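PDB 1RKX: CDP-glucose-4,6-dehydratase from Yersinia pseudotuberculosis, which catalyses the NAD-dependent dehydration of CDP-D-glucose, probably to its 4-keto-6-deoxy derivative, as a member of the short-chain dehydrogenase/reductase family. Local coordinates for residues W24-M32 / H343-M354. Numbering follows the deposited sequence.
Sequences WLSLWLQTM and HEYSITEINNYM
I350 and W28 form the middle of this helix-helix contact. I350 CG2 lies over one face of the indole, 3.6 Å from the centroid of the W28 five-membered ring. This is a CH-pi contact. The other branch of I350 takes a different route: CD1 ends against the W28 backbone, 3.6 Å from W28 N. I350 thus packs as a knob among W24, L27, W28 and T31. L27 answers it from the other helix, as a knob among H343, S346, I347 and I350. With CG anti to the backbone N (chi1 -161°), the W28 indole extends to helix 342-355. M354 meets the same ring at its edge, with SD close to the ring plane. W28 NE1 donates a weak hydrogen bond to M354 SD (3.4 Å), so the Met-aromatic contact has a polar component. Y353 comes to the far end of the indole, with Y353 CD2 3.7 Å from W28 CH2. The planes of the two rings are steeply inclined, at 77°. The Y353 hydroxyl is hydrogen-bonded to E237 and S240 of helix 236-251. W24 turns an edge of its ring to the partner helix. W24 CZ3 lies 3.5 Å from S346 O, and I350 CG1 is also near the ring plane. The W24 indole N-H is hydrogen-bonded to the backbone O of G199. The axes of segments 24-31 and 343-354 come within 9.9 Å and cross at -76°. Helix 20-31 follows the first strand of the Rossmann fold, and its early residues F20 and K21 bind NAD. The contact packs the C-terminal helix 342-355 against a helix of the cofactor-binding fold. Its chemistry is mainly apolar and aromatic, and the weak N-H to sulfur bond gives the buried indole nitrogen of W28 a soft acceptor.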
loop_
_atom_site.group_PDB
_atom_site.type_symbol
_atom_site.label_atom_id
_atom_site.label_comp_id
_atom_site.label_asym_id
_atom_site.label_seq_id
_atom_site.Cartn_x
_atom_site.Cartn_y
_atom_site.Cartn_z
ATOM N N TRP C 24 6.231 -36.354 9.073
ATOM C CA TRP C 24 4.802 -36.583 8.869
ATOM C C TRP C 24 4.470 -36.581 7.378
ATOM O O TRP C 24 3.691 -37.411 6.915
ATOM C CB TRP C 24 3.959 -35.525 9.596
ATOM C CG TRP C 24 3.772 -35.813 11.063
ATOM C CD1 TRP C 24 4.427 -35.237 12.106
ATOM C CD2 TRP C 24 2.867 -36.767 11.636
ATOM N NE1 TRP C 24 3.988 -35.769 13.302
ATOM C CE2 TRP C 24 3.030 -36.711 13.038
ATOM C CE3 TRP C 24 1.934 -37.665 11.097
ATOM C CZ2 TRP C 24 2.292 -37.521 13.915
ATOM C CZ3 TRP C 24 1.197 -38.473 11.968
ATOM C CH2 TRP C 24 1.384 -38.392 13.363
ATOM N N LEU C 25 5.065 -35.662 6.622
ATOM C CA LEU C 25 4.803 -35.606 5.185
ATOM C C LEU C 25 5.298 -36.872 4.481
ATOM O O LEU C 25 4.597 -37.431 3.628
ATOM C CB LEU C 25 5.466 -34.385 4.540
ATOM C CG LEU C 25 5.187 -34.255 3.033
ATOM C CD1 LEU C 25 3.692 -34.072 2.796
ATOM C CD2 LEU C 25 5.957 -33.076 2.448
ATOM N N SER C 26 6.503 -37.314 4.829
ATOM C CA SER C 26 7.071 -38.517 4.225
ATOM C C SER C 26 6.200 -39.734 4.520
ATOM O O SER C 26 5.934 -40.542 3.629
ATOM C CB SER C 26 8.494 -38.744 4.734
ATOM O OG SER C 26 9.347 -37.705 4.275
ATOM N N LEU C 27 5.753 -39.860 5.768
ATOM C CA LEU C 27 4.888 -40.974 6.156
ATOM C C LEU C 27 3.586 -40.917 5.366
ATOM O O LEU C 27 3.082 -41.945 4.901
ATOM C CB LEU C 27 4.566 -40.918 7.647
ATOM C CG LEU C 27 5.659 -41.324 8.633
ATOM C CD1 LEU C 27 5.205 -41.020 10.062
ATOM C CD2 LEU C 27 5.966 -42.812 8.459
ATOM N N TRP C 28 3.043 -39.711 5.214
ATOM C CA TRP C 28 1.792 -39.516 4.485
ATOM C C TRP C 28 1.959 -39.955 3.033
ATOM O O TRP C 28 1.134 -40.700 2.499
ATOM C CB TRP C 28 1.373 -38.042 4.533
ATOM C CG TRP C 28 -0.090 -37.804 4.227
ATOM C CD1 TRP C 28 -0.925 -38.608 3.495
ATOM C CD2 TRP C 28 -0.876 -36.672 4.628
ATOM N NE1 TRP C 28 -2.180 -38.045 3.420
ATOM C CE2 TRP C 28 -2.178 -36.858 4.106
ATOM C CE3 TRP C 28 -0.606 -35.520 5.377
ATOM C CZ2 TRP C 28 -3.210 -35.930 4.311
ATOM C CZ3 TRP C 28 -1.636 -34.593 5.581
ATOM C CH2 TRP C 28 -2.921 -34.810 5.047
ATOM N N LEU C 29 3.033 -39.490 2.400
ATOM C CA LEU C 29 3.327 -39.836 1.013
ATOM C C LEU C 29 3.490 -41.351 0.872
ATOM O O LEU C 29 2.979 -41.951 -0.076
ATOM C CB LEU C 29 4.608 -39.128 0.554
ATOM C CG LEU C 29 4.501 -37.607 0.375
ATOM C CD1 LEU C 29 5.889 -36.986 0.220
ATOM C CD2 LEU C 29 3.638 -37.310 -0.848
ATOM N N GLN C 30 4.205 -41.963 1.813
ATOM C CA GLN C 30 4.409 -43.411 1.781
ATOM C C GLN C 30 3.075 -44.157 1.823
ATOM O O GLN C 30 2.846 -45.073 1.031
ATOM C CB GLN C 30 5.283 -43.859 2.953
ATOM C CG GLN C 30 6.711 -43.331 2.899
ATOM C CD GLN C 30 7.512 -43.667 4.141
ATOM O OE1 GLN C 30 8.504 -42.996 4.455
ATOM N NE2 GLN C 30 7.097 -44.709 4.853
ATOM N N THR C 31 2.190 -43.762 2.738
ATOM C CA THR C 31 0.897 -44.429 2.854
ATOM C C THR C 31 0.061 -44.315 1.585
ATOM O O THR C 31 -0.786 -45.167 1.328
ATOM C CB THR C 31 0.063 -43.882 4.034
ATOM O OG1 THR C 31 -0.359 -42.546 3.754
ATOM C CG2 THR C 31 0.880 -43.891 5.303
ATOM N N MET C 32 0.296 -43.276 0.790
ATOM C CA MET C 32 -0.462 -43.097 -0.441
ATOM C C MET C 32 0.198 -43.767 -1.645
ATOM O O MET C 32 -0.232 -43.579 -2.780
ATOM C CB MET C 32 -0.698 -41.608 -0.714
ATOM C CG MET C 32 -1.569 -40.940 0.346
ATOM S SD MET C 32 -2.171 -39.307 -0.121
ATOM C CE MET C 32 -0.625 -38.361 -0.088
ATOM N N HIS C 343 4.881 -46.171 14.390
ATOM C CA HIS C 343 4.864 -46.107 12.936
ATOM C C HIS C 343 3.419 -46.337 12.510
ATOM O O HIS C 343 2.850 -45.556 11.752
ATOM C CB HIS C 343 5.761 -47.182 12.314
ATOM C CG HIS C 343 5.668 -47.244 10.819
ATOM N ND1 HIS C 343 4.880 -48.162 10.158
ATOM C CD2 HIS C 343 6.212 -46.458 9.861
ATOM C CE1 HIS C 343 4.941 -47.937 8.858
ATOM N NE2 HIS C 343 5.742 -46.907 8.651
ATOM N N GLU C 344 2.829 -47.418 13.013
ATOM C CA GLU C 344 1.443 -47.739 12.697
ATOM C C GLU C 344 0.494 -46.709 13.288
ATOM O O GLU C 344 -0.485 -46.332 12.652
ATOM C CB GLU C 344 1.076 -49.125 13.230
ATOM C CG GLU C 344 1.751 -50.270 12.499
ATOM C CD GLU C 344 1.568 -50.183 10.994
ATOM O OE1 GLU C 344 0.438 -49.895 10.542
ATOM O OE2 GLU C 344 2.554 -50.410 10.261
ATOM N N TYR C 345 0.778 -46.262 14.506
ATOM C CA TYR C 345 -0.079 -45.272 15.151
ATOM C C TYR C 345 -0.134 -43.996 14.318
ATOM O O TYR C 345 -1.202 -43.419 14.118
ATOM C CB TYR C 345 0.432 -44.935 16.552
ATOM C CG TYR C 345 -0.534 -44.088 17.352
ATOM C CD1 TYR C 345 -1.529 -44.681 18.135
ATOM C CD2 TYR C 345 -0.472 -42.693 17.307
ATOM C CE1 TYR C 345 -2.435 -43.904 18.855
ATOM C CE2 TYR C 345 -1.375 -41.906 18.021
ATOM C CZ TYR C 345 -2.352 -42.520 18.793
ATOM O OH TYR C 345 -3.248 -41.763 19.511
ATOM N N SER C 346 1.023 -43.559 13.823
ATOM C CA SER C 346 1.087 -42.340 13.017
ATOM C C SER C 346 0.357 -42.510 11.695
ATOM O O SER C 346 -0.261 -41.571 11.196
ATOM C CB SER C 346 2.544 -41.936 12.769
ATOM O OG SER C 346 3.175 -41.604 13.994
ATOM N N ILE C 347 0.422 -43.710 11.130
ATOM C CA ILE C 347 -0.263 -43.977 9.870
ATOM C C ILE C 347 -1.765 -43.860 10.093
ATOM O O ILE C 347 -2.490 -43.295 9.273
ATOM C CB ILE C 347 0.043 -45.398 9.348
ATOM C CG1 ILE C 347 1.546 -45.554 9.110
ATOM C CG2 ILE C 347 -0.744 -45.663 8.067
ATOM C CD1 ILE C 347 2.130 -44.530 8.165
ATOM N N THR C 348 -2.230 -44.408 11.211
ATOM C CA THR C 348 -3.648 -44.349 11.545
ATOM C C THR C 348 -4.076 -42.902 11.773
ATOM O O THR C 348 -5.194 -42.522 11.427
ATOM C CB THR C 348 -3.957 -45.183 12.805
ATOM O OG1 THR C 348 -3.735 -46.571 12.518
ATOM C CG2 THR C 348 -5.405 -44.985 13.244
ATOM N N GLU C 349 -3.190 -42.095 12.355
ATOM C CA GLU C 349 -3.514 -40.697 12.596
ATOM C C GLU C 349 -3.740 -40.005 11.262
ATOM O O GLU C 349 -4.668 -39.213 11.108
ATOM C CB GLU C 349 -2.391 -40.000 13.365
ATOM C CG GLU C 349 -2.734 -38.577 13.747
ATOM C CD GLU C 349 -2.494 -38.301 15.214
ATOM O OE1 GLU C 349 -2.913 -39.127 16.052
ATOM O OE2 GLU C 349 -1.899 -37.252 15.534
ATOM N N ILE C 350 -2.888 -40.311 10.290
ATOM C CA ILE C 350 -3.025 -39.728 8.967
ATOM C C ILE C 350 -4.352 -40.169 8.363
ATOM O O ILE C 350 -5.054 -39.370 7.743
ATOM C CB ILE C 350 -1.864 -40.162 8.050
ATOM C CG1 ILE C 350 -0.576 -39.457 8.496
ATOM C CG2 ILE C 350 -2.192 -39.841 6.595
ATOM C CD1 ILE C 350 0.694 -40.016 7.876
ATOM N N ASN C 351 -4.700 -41.438 8.552
ATOM C CA ASN C 351 -5.961 -41.954 8.023
ATOM C C ASN C 351 -7.147 -41.258 8.687
ATOM O O ASN C 351 -8.121 -40.908 8.022
ATOM C CB ASN C 351 -6.065 -43.468 8.234
ATOM C CG ASN C 351 -5.099 -44.246 7.362
ATOM O OD1 ASN C 351 -4.918 -43.935 6.182
ATOM N ND2 ASN C 351 -4.486 -45.275 7.933
ATOM N N ASN C 352 -7.063 -41.065 10.000
ATOM C CA ASN C 352 -8.129 -40.394 10.734
ATOM C C ASN C 352 -8.332 -38.993 10.170
ATOM O O ASN C 352 -9.462 -38.529 10.029
ATOM C CB ASN C 352 -7.777 -40.305 12.220
ATOM C CG ASN C 352 -7.935 -41.632 12.936
ATOM O OD1 ASN C 352 -7.426 -41.819 14.042
ATOM N ND2 ASN C 352 -8.656 -42.557 12.314
ATOM N N TYR C 353 -7.228 -38.324 9.848
ATOM C CA TYR C 353 -7.300 -36.976 9.297
ATOM C C TYR C 353 -7.973 -36.996 7.931
ATOM O O TYR C 353 -8.910 -36.238 7.680
ATOM C CB TYR C 353 -5.899 -36.380 9.143
ATOM C CG TYR C 353 -5.919 -34.942 8.684
ATOM C CD1 TYR C 353 -6.072 -33.904 9.600
ATOM C CD2 TYR C 353 -5.828 -34.619 7.328
ATOM C CE1 TYR C 353 -6.139 -32.578 9.179
ATOM C CE2 TYR C 353 -5.892 -33.299 6.899
ATOM C CZ TYR C 353 -6.050 -32.284 7.833
ATOM O OH TYR C 353 -6.122 -30.977 7.418
ATOM N N MET C 354 -7.487 -37.853 7.040
ATOM C CA MET C 354 -8.061 -37.928 5.705
ATOM C C MET C 354 -9.529 -38.309 5.701
ATOM O O MET C 354 -10.283 -37.842 4.853
ATOM C CB MET C 354 -7.280 -38.910 4.833
ATOM C CG MET C 354 -5.910 -38.404 4.419
ATOM S SD MET C 354 -5.395 -39.076 2.829
ATOM C CE MET C 354 -4.754 -40.680 3.334
#